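Local coordinates for lipolytic protein G-D-S-L family (Chitinophaga pinensis, PDB 4Q7Q), which is probably a lipase or related ester hydrolase of the GDSL family within the SGNH hydrolase clan, though its function has not been established, at residues 56-64 with 104-114; 129-137 with 232-240. One frame throughout, in Å; residues are numbered along the deposited sequence.

In the fold
The chain starts with strand 6-12 of the central parallel sheet and passes through strand 44-50 before reaching helix 56-61. Contact 1 sets residues 56-64 against the helix that begins at 104, so it closes a loop of 39 residues that includes strand 73-77. Strand 123-127 follows, and contact 2 opens just after it at 129. Contact 2 closes a longer loop of 94 residues when 232-240 returns ahead of helix 241-257. The two contacts run in series and neither nest nor cross. Contact 1 joins two helices near the sheet; contact 2 ties the segment after strand 123-127, with its short strand 135-136, to the loop before helix 241-257.

Contact 1: residues 56-64 with 104-114; sequences SGGIAGNID and VYGSFRIIISK. With FMT (formic acid), chain E.
Asp-64 and Lys-114 form a salt bridge, with Lys-114 NZ 2.8 Å from Asp-64 OD1. The ammonium meets this oxygen on its anti side, 25° out of the carboxylate plane. Gln-117 gives the same NZ a second partner. Asn-62 ND2 hydrogen-bonds to Gly-58 O at 2.9 Å and makes a weak hydrogen bond to O2 of a formic acid molecule, probably from the crystallisation liquor. The lysine chain bends at its second torsion (chi2 69°). Its first carbons lie alongside Ile-63, the two chains running opposite ways, with Lys-114 CB 3.5 Å from Ile-63 CG1. If Lys-114 were an alanine, Asp-64 would be likely to lose its charged mate, and Ile-63 CG1 the contact with the lysine CG.

At the other end, Ser-56 OG lies 3.4 Å from Ser-107 CB. The two hydroxyls bond elsewhere: Ser-56 to Asp-82, Ser-107 to Asn-101, Arg-87 and the Thr-103 carbonyl. Ser-107 OG also rests against Gly-57 CA.

The arrangement is a helix pair in the alpha/beta fold of SGNH hydrolases. The axes of 56-61 and 104-114 approach to 8.6 Å at 39°. Ala-60 sits where the backbones are nearest, its CA 5.3 Å from Ser-107 CA. Its small CB meets Ser-107 O and Ile-110 CG2, the latter at 3.7 Å. Ile-63 continues the packing past the helix end: CG2 meets Ile-110 CG2, and CD1 meets Ile-111 CG1. Ile-59 CG2 touches Ile-111 CD1 at 3.8 Å. Phe-108 and Ile-111 also pack on Val-76 of strand 73-77.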
loop_
_atom_site.group_PDB
_atom_site.type_symbol
_atom_site.label_atom_id
_atom_site.label_comp_id
_atom_site.label_asym_id
_atom_site.label_seq_id
_atom_site.Cartn_x
_atom_site.Cartn_y
_atom_site.Cartn_z
ATOM N N SER A 56 -1.247 8.981 -4.770
ATOM C CA SER A 56 -2.625 9.464 -4.809
ATOM C C SER A 56 -2.738 10.692 -5.719
ATOM O O SER A 56 -3.784 10.933 -6.326
ATOM C CB SER A 56 -3.170 9.769 -3.412
ATOM O OG SER A 56 -2.570 10.928 -2.861
ATOM N N GLY A 57 -1.655 11.459 -5.809
ATOM C CA GLY A 57 -1.583 12.592 -6.720
ATOM C C GLY A 57 -1.725 12.173 -8.177
ATOM O O GLY A 57 -2.446 12.815 -8.943
ATOM N N GLY A 58 -1.039 11.102 -8.571
ATOM C CA GLY A 58 -1.169 10.575 -9.922
ATOM C C GLY A 58 -2.551 10.010 -10.220
ATOM O O GLY A 58 -3.115 10.229 -11.302
ATOM N N ILE A 59 -3.102 9.274 -9.259
ATOM C CA ILE A 59 -4.450 8.750 -9.406
ATOM C C ILE A 59 -5.445 9.905 -9.589
ATOM O O ILE A 59 -6.222 9.922 -10.544
ATOM C CB ILE A 59 -4.841 7.881 -8.189
ATOM C CG1 ILE A 59 -3.954 6.626 -8.108
ATOM C CG2 ILE A 59 -6.314 7.528 -8.243
ATOM C CD1 ILE A 59 -4.267 5.560 -9.149
ATOM N N ALA A 60 -5.398 10.877 -8.681
ATOM C CA ALA A 60 -6.305 12.017 -8.728
ATOM C C ALA A 60 -6.104 12.828 -10.006
ATOM O O ALA A 60 -7.075 13.252 -10.628
ATOM C CB ALA A 60 -6.113 12.898 -7.492
ATOM N N GLY A 61 -4.847 13.030 -10.398
ATOM C CA GLY A 61 -4.525 13.837 -11.564
ATOM C C GLY A 61 -4.967 13.222 -12.876
ATOM O O GLY A 61 -5.105 13.919 -13.879
ATOM N N ASN A 62 -5.182 11.912 -12.873
ATOM C CA ASN A 62 -5.600 11.194 -14.075
ATOM C C ASN A 62 -6.971 10.575 -13.899
ATOM O O ASN A 62 -7.346 9.670 -14.644
ATOM C CB ASN A 62 -4.616 10.068 -14.401
ATOM C CG ASN A 62 -3.310 10.580 -14.943
ATOM O OD1 ASN A 62 -3.193 10.868 -16.129
ATOM N ND2 ASN A 62 -2.313 10.690 -14.079
ATOM N N ILE A 63 -7.709 11.070 -12.914
ATOM C CA ILE A 63 -8.912 10.399 -12.433
ATOM C C ILE A 63 -9.987 10.154 -13.500
ATOM O O ILE A 63 -10.717 9.171 -13.415
ATOM C CB ILE A 63 -9.505 11.139 -11.202
ATOM C CG1 ILE A 63 -10.420 10.220 -10.392
ATOM C CG2 ILE A 63 -10.224 12.417 -11.620
ATOM C CD1 ILE A 63 -9.722 9.087 -9.698
ATOM N N ASP A 64 -10.066 11.019 -14.510
ATOM C CA ASP A 64 -11.083 10.881 -15.554
ATOM C C ASP A 64 -10.617 10.004 -16.716
ATOM O O ASP A 64 -11.380 9.749 -17.649
ATOM C CB ASP A 64 -11.511 12.259 -16.070
ATOM C CG ASP A 64 -12.215 13.083 -15.010
ATOM O OD1 ASP A 64 -12.989 12.496 -14.225
ATOM O OD2 ASP A 64 -11.995 14.315 -14.964
ATOM N N VAL A 104 -2.098 15.396 -0.250
ATOM C CA VAL A 104 -2.755 14.100 -0.132
ATOM C C VAL A 104 -4.244 14.261 0.178
ATOM O O VAL A 104 -5.092 13.641 -0.468
ATOM C CB VAL A 104 -2.063 13.212 0.919
ATOM C CG1 VAL A 104 -2.794 11.896 1.055
ATOM C CG2 VAL A 104 -0.614 12.982 0.519
ATOM N N TYR A 105 -4.569 15.104 1.151
ATOM C CA TYR A 105 -5.967 15.397 1.443
ATOM C C TYR A 105 -6.711 15.888 0.190
ATOM O O TYR A 105 -7.852 15.486 -0.060
ATOM C CB TYR A 105 -6.064 16.462 2.529
ATOM C CG TYR A 105 -6.001 15.983 3.970
ATOM C CD1 TYR A 105 -7.127 15.478 4.601
ATOM C CD2 TYR A 105 -4.832 16.103 4.716
ATOM C CE1 TYR A 105 -7.090 15.085 5.927
ATOM C CE2 TYR A 105 -4.785 15.715 6.049
ATOM C CZ TYR A 105 -5.924 15.207 6.650
ATOM O OH TYR A 105 -5.909 14.807 7.974
ATOM N N GLY A 106 -6.069 16.757 -0.595
ATOM C CA GLY A 106 -6.640 17.233 -1.846
ATOM C C GLY A 106 -6.898 16.114 -2.848
ATOM O O GLY A 106 -7.952 16.062 -3.483
ATOM N N SER A 107 -5.933 15.205 -2.980
ATOM C CA SER A 107 -6.071 14.075 -3.900
ATOM C C SER A 107 -7.235 13.191 -3.497
ATOM O O SER A 107 -7.967 12.690 -4.348
ATOM C CB SER A 107 -4.796 13.231 -3.927
ATOM O OG SER A 107 -3.706 13.979 -4.431
ATOM N N PHE A 108 -7.399 12.980 -2.196
ATOM C CA PHE A 108 -8.500 12.144 -1.736
ATOM C C PHE A 108 -9.843 12.810 -1.993
ATOM O O PHE A 108 -10.824 12.122 -2.286
ATOM C CB PHE A 108 -8.330 11.728 -0.277
ATOM C CG PHE A 108 -7.490 10.494 -0.104
ATOM C CD1 PHE A 108 -6.123 10.541 -0.310
ATOM C CD2 PHE A 108 -8.071 9.287 0.257
ATOM C CE1 PHE A 108 -5.339 9.397 -0.157
ATOM C CE2 PHE A 108 -7.301 8.143 0.412
ATOM C CZ PHE A 108 -5.928 8.196 0.207
ATOM N N ARG A 109 -9.881 14.138 -1.919
ATOM C CA ARG A 109 -11.087 14.878 -2.272
ATOM C C ARG A 109 -11.480 14.594 -3.723
ATOM O O ARG A 109 -12.641 14.290 -4.018
ATOM C CB ARG A 109 -10.900 16.387 -2.041
ATOM C CG ARG A 109 -12.027 17.237 -2.635
ATOM C CD ARG A 109 -11.743 18.739 -2.507
ATOM N NE ARG A 109 -10.368 19.059 -2.885
ATOM C CZ ARG A 109 -9.940 19.173 -4.138
ATOM N NH1 ARG A 109 -8.663 19.447 -4.377
ATOM N NH2 ARG A 109 -10.780 19.002 -5.153
ATOM N N ILE A 110 -10.504 14.669 -4.619
ATOM C CA ILE A 110 -10.723 14.398 -6.036
ATOM C C ILE A 110 -11.188 12.958 -6.272
ATOM O O ILE A 110 -12.142 12.713 -7.014
ATOM C CB ILE A 110 -9.432 14.681 -6.838
ATOM C CG1 ILE A 110 -9.122 16.178 -6.796
ATOM C CG2 ILE A 110 -9.544 14.171 -8.271
ATOM C CD1 ILE A 110 -7.810 16.522 -7.437
ATOM N N ILE A 111 -10.524 12.007 -5.621
ATOM C CA ILE A 111 -10.838 10.596 -5.808
ATOM C C ILE A 111 -12.222 10.241 -5.275
ATOM O O ILE A 111 -13.018 9.607 -5.969
ATOM C CB ILE A 111 -9.782 9.693 -5.146
ATOM C CG1 ILE A 111 -8.436 9.862 -5.852
ATOM C CG2 ILE A 111 -10.221 8.233 -5.179
ATOM C CD1 ILE A 111 -7.246 9.360 -5.040
ATOM N N ILE A 112 -12.522 10.664 -4.054
ATOM C CA ILE A 112 -13.827 10.360 -3.471
ATOM C C ILE A 112 -14.948 11.058 -4.242
ATOM O O ILE A 112 -16.023 10.490 -4.441
ATOM C CB ILE A 112 -13.861 10.690 -1.966
ATOM C CG1 ILE A 112 -13.004 9.669 -1.215
ATOM C CG2 ILE A 112 -15.294 10.680 -1.436
ATOM C CD1 ILE A 112 -12.683 10.061 0.202
ATOM N N SER A 113 -14.688 12.271 -4.716
ATOM C CA SER A 113 -15.679 12.972 -5.532
ATOM C C SER A 113 -15.972 12.227 -6.831
ATOM O O SER A 113 -17.129 12.130 -7.242
ATOM C CB SER A 113 -15.241 14.404 -5.827
ATOM O OG SER A 113 -15.202 15.164 -4.634
ATOM N N LYS A 114 -14.931 11.686 -7.467
ATOM C CA LYS A 114 -15.122 10.916 -8.700
ATOM C C LYS A 114 -15.963 9.675 -8.444
ATOM O O LYS A 114 -16.858 9.345 -9.222
ATOM C CB LYS A 114 -13.787 10.499 -9.310
ATOM C CG LYS A 114 -13.930 9.662 -10.577
ATOM C CD LYS A 114 -14.484 10.490 -11.727
ATOM C CE LYS A 114 -14.376 9.746 -13.050
ATOM N NZ LYS A 114 -14.979 10.533 -14.172
HETATM C C FMT E . 0.251 13.017 -12.663
HETATM O O1 FMT E . -0.734 13.344 -11.995
HETATM O O2 FMT E . 0.497 11.878 -13.088
#

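Contact 2: residues 129-137 with 232-240; sequences PMQRNDFVY and LTYDGLHPS
Asp-235, whose carboxylate abuts Phe-135, has its OD1 gripped by two backbone nitrogens, Leu-237 N on the anti side and His-238 N through the syn lone pair. These bonds make an Asx turn and an Asx motif. Asp-235 OD2 uses its syn lone pair for His-238 ND1 at 2.7 Å. That bond is nearly straight (176°) and lies in the imidazole plane, which should fix the rotation of the ring. The same OD2 stands at the edge of the Phe-135 ring, 3.3 Å from CE1, with ring and carboxylate planes 85° apart. His-238 CE1 also approaches Phe-135 CE1, at 3.7 Å.

Phe-135 has CG anti to its backbone N (chi1 162°), which carries the ring to Asp-235 and Leu-237. Leu-237 CD2 makes a CH-pi contact with one face, 4.0 Å from the ring centroid. The other methyl, Leu-237 CD1, lies over a face of the Arg-132 guanidinium, whose NH1 bonds to Thr-80. Nearer the start of 129-137, Met-130 (selenomethionine) reaches Thr-233 CG2 with its CE.

The backbones join through Asn-133 N to Gly-236 O at 2.8 Å and Val-136 N to Asp-235 O at 3.2 Å. A water bridges Gln-131 O and Leu-237 O. Gly-236 CA lies 3.3 Å from Asp-134 O; a side chain on this glycine would clash with that carbonyl.

His-238 NE2 bonds to Ser-14 OG. This Ser-His-Asp arrangement, in a DGLHP sequence, is consistent with the catalytic triad of GDSL/SGNH hydrolases.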
loop_
_atom_site.group_PDB
_atom_site.type_symbol
_atom_site.label_atom_id
_atom_site.label_comp_id
_atom_site.label_asym_id
_atom_site.label_seq_id
_atom_site.Cartn_x
_atom_site.Cartn_y
_atom_site.Cartn_z
ATOM N N PRO A 129 -1.855 3.285 4.511
ATOM C CA PRO A 129 -0.633 2.595 4.100
ATOM C C PRO A 129 -0.130 1.652 5.185
ATOM O O PRO A 129 -0.271 1.913 6.382
ATOM C CB PRO A 129 0.367 3.738 3.902
ATOM C CG PRO A 129 -0.466 4.924 3.592
ATOM C CD PRO A 129 -1.740 4.749 4.388
HETATM N N MSE A 130 0.439 0.537 4.752
HETATM C CA MSE A 130 1.122 -0.360 5.663
HETATM C C MSE A 130 2.486 0.226 5.993
HETATM O O MSE A 130 3.067 0.959 5.197
HETATM C CB MSE A 130 1.290 -1.727 5.001
HETATM C CG MSE A 130 1.789 -2.810 5.945
HETATM SE SE MSE A 130 1.664 -4.626 5.222
HETATM C CE MSE A 130 3.243 -4.576 4.084
ATOM N N GLN A 131 3.014 -0.103 7.166
ATOM C CA GLN A 131 4.406 0.223 7.435
ATOM C C GLN A 131 5.293 -0.482 6.413
ATOM O O GLN A 131 4.891 -1.464 5.772
ATOM C CB GLN A 131 4.785 -0.135 8.869
ATOM C CG GLN A 131 4.026 0.715 9.870
ATOM C CD GLN A 131 4.457 0.498 11.300
ATOM O OE1 GLN A 131 5.644 0.586 11.631
ATOM N NE2 GLN A 131 3.490 0.232 12.165
ATOM N N ARG A 132 6.486 0.051 6.226
ATOM C CA ARG A 132 7.401 -0.500 5.241
ATOM C C ARG A 132 8.814 -0.436 5.770
ATOM O O ARG A 132 9.210 0.551 6.401
ATOM C CB ARG A 132 7.297 0.279 3.925
ATOM C CG ARG A 132 7.342 1.787 4.075
ATOM C CD ARG A 132 7.048 2.504 2.770
ATOM N NE ARG A 132 8.154 2.412 1.819
ATOM C CZ ARG A 132 8.117 2.905 0.586
ATOM N NH1 ARG A 132 7.015 3.512 0.143
ATOM N NH2 ARG A 132 9.176 2.791 -0.203
ATOM N N ASN A 133 9.578 -1.497 5.551
ATOM C CA ASN A 133 10.987 -1.426 5.893
ATOM C C ASN A 133 11.791 -1.024 4.664
ATOM O O ASN A 133 11.205 -0.586 3.672
ATOM C CB ASN A 133 11.491 -2.716 6.540
ATOM C CG ASN A 133 12.453 -2.437 7.667
ATOM O OD1 ASN A 133 13.341 -1.602 7.527
ATOM N ND2 ASN A 133 12.267 -3.107 8.801
ATOM N N ASP A 134 13.115 -1.136 4.733
ATOM C CA ASP A 134 13.953 -0.793 3.587
ATOM C C ASP A 134 13.483 -1.585 2.374
ATOM O O ASP A 134 13.377 -2.808 2.423
ATOM C CB ASP A 134 15.417 -1.145 3.862
ATOM C CG ASP A 134 16.086 -0.200 4.841
ATOM O OD1 ASP A 134 15.427 0.702 5.397
ATOM O OD2 ASP A 134 17.298 -0.375 5.050
ATOM N N PHE A 135 13.205 -0.873 1.290
ATOM C CA PHE A 135 12.736 -1.481 0.058
ATOM C C PHE A 135 13.872 -1.599 -0.940
ATOM O O PHE A 135 14.630 -0.650 -1.124
ATOM C CB PHE A 135 11.629 -0.608 -0.532
ATOM C CG PHE A 135 11.351 -0.865 -1.990
ATOM C CD1 PHE A 135 10.807 -2.067 -2.399
ATOM C CD2 PHE A 135 11.618 0.105 -2.948
ATOM C CE1 PHE A 135 10.537 -2.305 -3.739
ATOM C CE2 PHE A 135 11.344 -0.122 -4.285
ATOM C CZ PHE A 135 10.806 -1.332 -4.685
ATOM N N VAL A 136 14.001 -2.765 -1.571
ATOM C CA VAL A 136 14.906 -2.933 -2.703
ATOM C C VAL A 136 14.146 -3.633 -3.823
ATOM O O VAL A 136 13.632 -4.730 -3.636
ATOM C CB VAL A 136 16.164 -3.741 -2.332
ATOM C CG1 VAL A 136 17.120 -3.773 -3.507
ATOM C CG2 VAL A 136 16.848 -3.136 -1.122
ATOM N N TYR A 137 14.049 -2.979 -4.977
ATOM C CA TYR A 137 13.278 -3.506 -6.096
ATOM C C TYR A 137 13.897 -4.796 -6.642
ATOM O O TYR A 137 15.073 -4.833 -7.006
ATOM C CB TYR A 137 13.184 -2.452 -7.202
ATOM C CG TYR A 137 12.295 -2.833 -8.366
ATOM C CD1 TYR A 137 11.165 -3.620 -8.177
ATOM C CD2 TYR A 137 12.588 -2.402 -9.654
ATOM C CE1 TYR A 137 10.352 -3.970 -9.239
ATOM C CE2 TYR A 137 11.775 -2.744 -10.725
ATOM C CZ TYR A 137 10.657 -3.534 -10.511
ATOM O OH TYR A 137 9.843 -3.881 -11.568
ATOM N N LEU A 232 6.506 -10.508 6.214
ATOM C CA LEU A 232 5.267 -9.848 5.805
ATOM C C LEU A 232 5.367 -9.262 4.403
ATOM O O LEU A 232 4.343 -9.010 3.763
ATOM C CB LEU A 232 4.878 -8.742 6.782
ATOM C CG LEU A 232 4.426 -9.172 8.171
ATOM C CD1 LEU A 232 4.152 -7.927 8.993
ATOM C CD2 LEU A 232 3.185 -10.047 8.063
ATOM N N THR A 233 6.599 -9.003 3.965
ATOM C CA THR A 233 6.895 -8.524 2.617
ATOM C C THR A 233 7.976 -9.401 1.998
ATOM O O THR A 233 8.655 -10.155 2.705
ATOM C CB THR A 233 7.430 -7.071 2.604
ATOM O OG1 THR A 233 8.749 -7.023 3.180
ATOM C CG2 THR A 233 6.478 -6.129 3.336
ATOM N N TYR A 234 8.148 -9.296 0.683
ATOM C CA TYR A 234 9.207 -10.041 0.006
ATOM C C TYR A 234 10.377 -9.129 -0.378
ATOM O O TYR A 234 11.422 -9.608 -0.815
ATOM C CB TYR A 234 8.670 -10.818 -1.215
ATOM C CG TYR A 234 8.107 -9.934 -2.313
ATOM C CD1 TYR A 234 8.948 -9.341 -3.261
ATOM C CD2 TYR A 234 6.746 -9.677 -2.397
ATOM C CE1 TYR A 234 8.443 -8.512 -4.257
ATOM C CE2 TYR A 234 6.237 -8.858 -3.394
ATOM C CZ TYR A 234 7.092 -8.277 -4.320
ATOM O OH TYR A 234 6.584 -7.453 -5.305
ATOM N N ASP A 235 10.207 -7.820 -0.192
ATOM C CA ASP A 235 11.222 -6.852 -0.607
ATOM C C ASP A 235 11.284 -5.625 0.305
ATOM O O ASP A 235 11.860 -4.605 -0.066
ATOM C CB ASP A 235 10.976 -6.399 -2.053
ATOM C CG ASP A 235 9.646 -5.680 -2.224
ATOM O OD1 ASP A 235 8.960 -5.428 -1.205
ATOM O OD2 ASP A 235 9.293 -5.354 -3.380
ATOM N N GLY A 236 10.675 -5.720 1.482
ATOM C CA GLY A 236 10.652 -4.601 2.408
ATOM C C GLY A 236 9.350 -3.827 2.377
ATOM O O GLY A 236 8.970 -3.195 3.367
ATOM N N LEU A 237 8.659 -3.887 1.243
ATOM C CA LEU A 237 7.524 -3.003 0.981
ATOM C C LEU A 237 6.266 -3.753 0.543
ATOM O O LEU A 237 5.183 -3.544 1.097
ATOM C CB LEU A 237 7.919 -1.978 -0.083
ATOM C CG LEU A 237 6.843 -1.091 -0.731
ATOM C CD1 LEU A 237 6.115 -0.215 0.283
ATOM C CD2 LEU A 237 7.459 -0.234 -1.826
ATOM N N HIS A 238 6.411 -4.627 -0.446
ATOM C CA HIS A 238 5.254 -5.290 -1.032
ATOM C C HIS A 238 4.937 -6.573 -0.298
ATOM O O HIS A 238 5.817 -7.396 -0.087
ATOM C CB HIS A 238 5.506 -5.574 -2.509
ATOM C CG HIS A 238 5.751 -4.336 -3.311
ATOM N ND1 HIS A 238 7.008 -3.954 -3.730
ATOM C CD2 HIS A 238 4.900 -3.376 -3.736
ATOM C CE1 HIS A 238 6.916 -2.814 -4.395
ATOM N NE2 HIS A 238 5.647 -2.442 -4.415
ATOM N N PRO A 239 3.671 -6.741 0.099
ATOM C CA PRO A 239 3.255 -7.896 0.889
ATOM C C PRO A 239 3.619 -9.250 0.281
ATOM O O PRO A 239 3.564 -9.473 -0.940
ATOM C CB PRO A 239 1.736 -7.740 0.947
ATOM C CG PRO A 239 1.521 -6.281 0.889
ATOM C CD PRO A 239 2.593 -5.741 -0.023
ATOM N N SER A 240 3.999 -10.153 1.174
ATOM C CA SER A 240 4.105 -11.566 0.866
ATOM C C SER A 240 2.717 -12.192 0.868
ATOM O O SER A 240 1.718 -11.508 1.078
ATOM C CB SER A 240 4.945 -12.239 1.942
ATOM O OG SER A 240 4.308 -12.119 3.203
HETATM O O HOH W 1 4.457 -1.628 2.970
#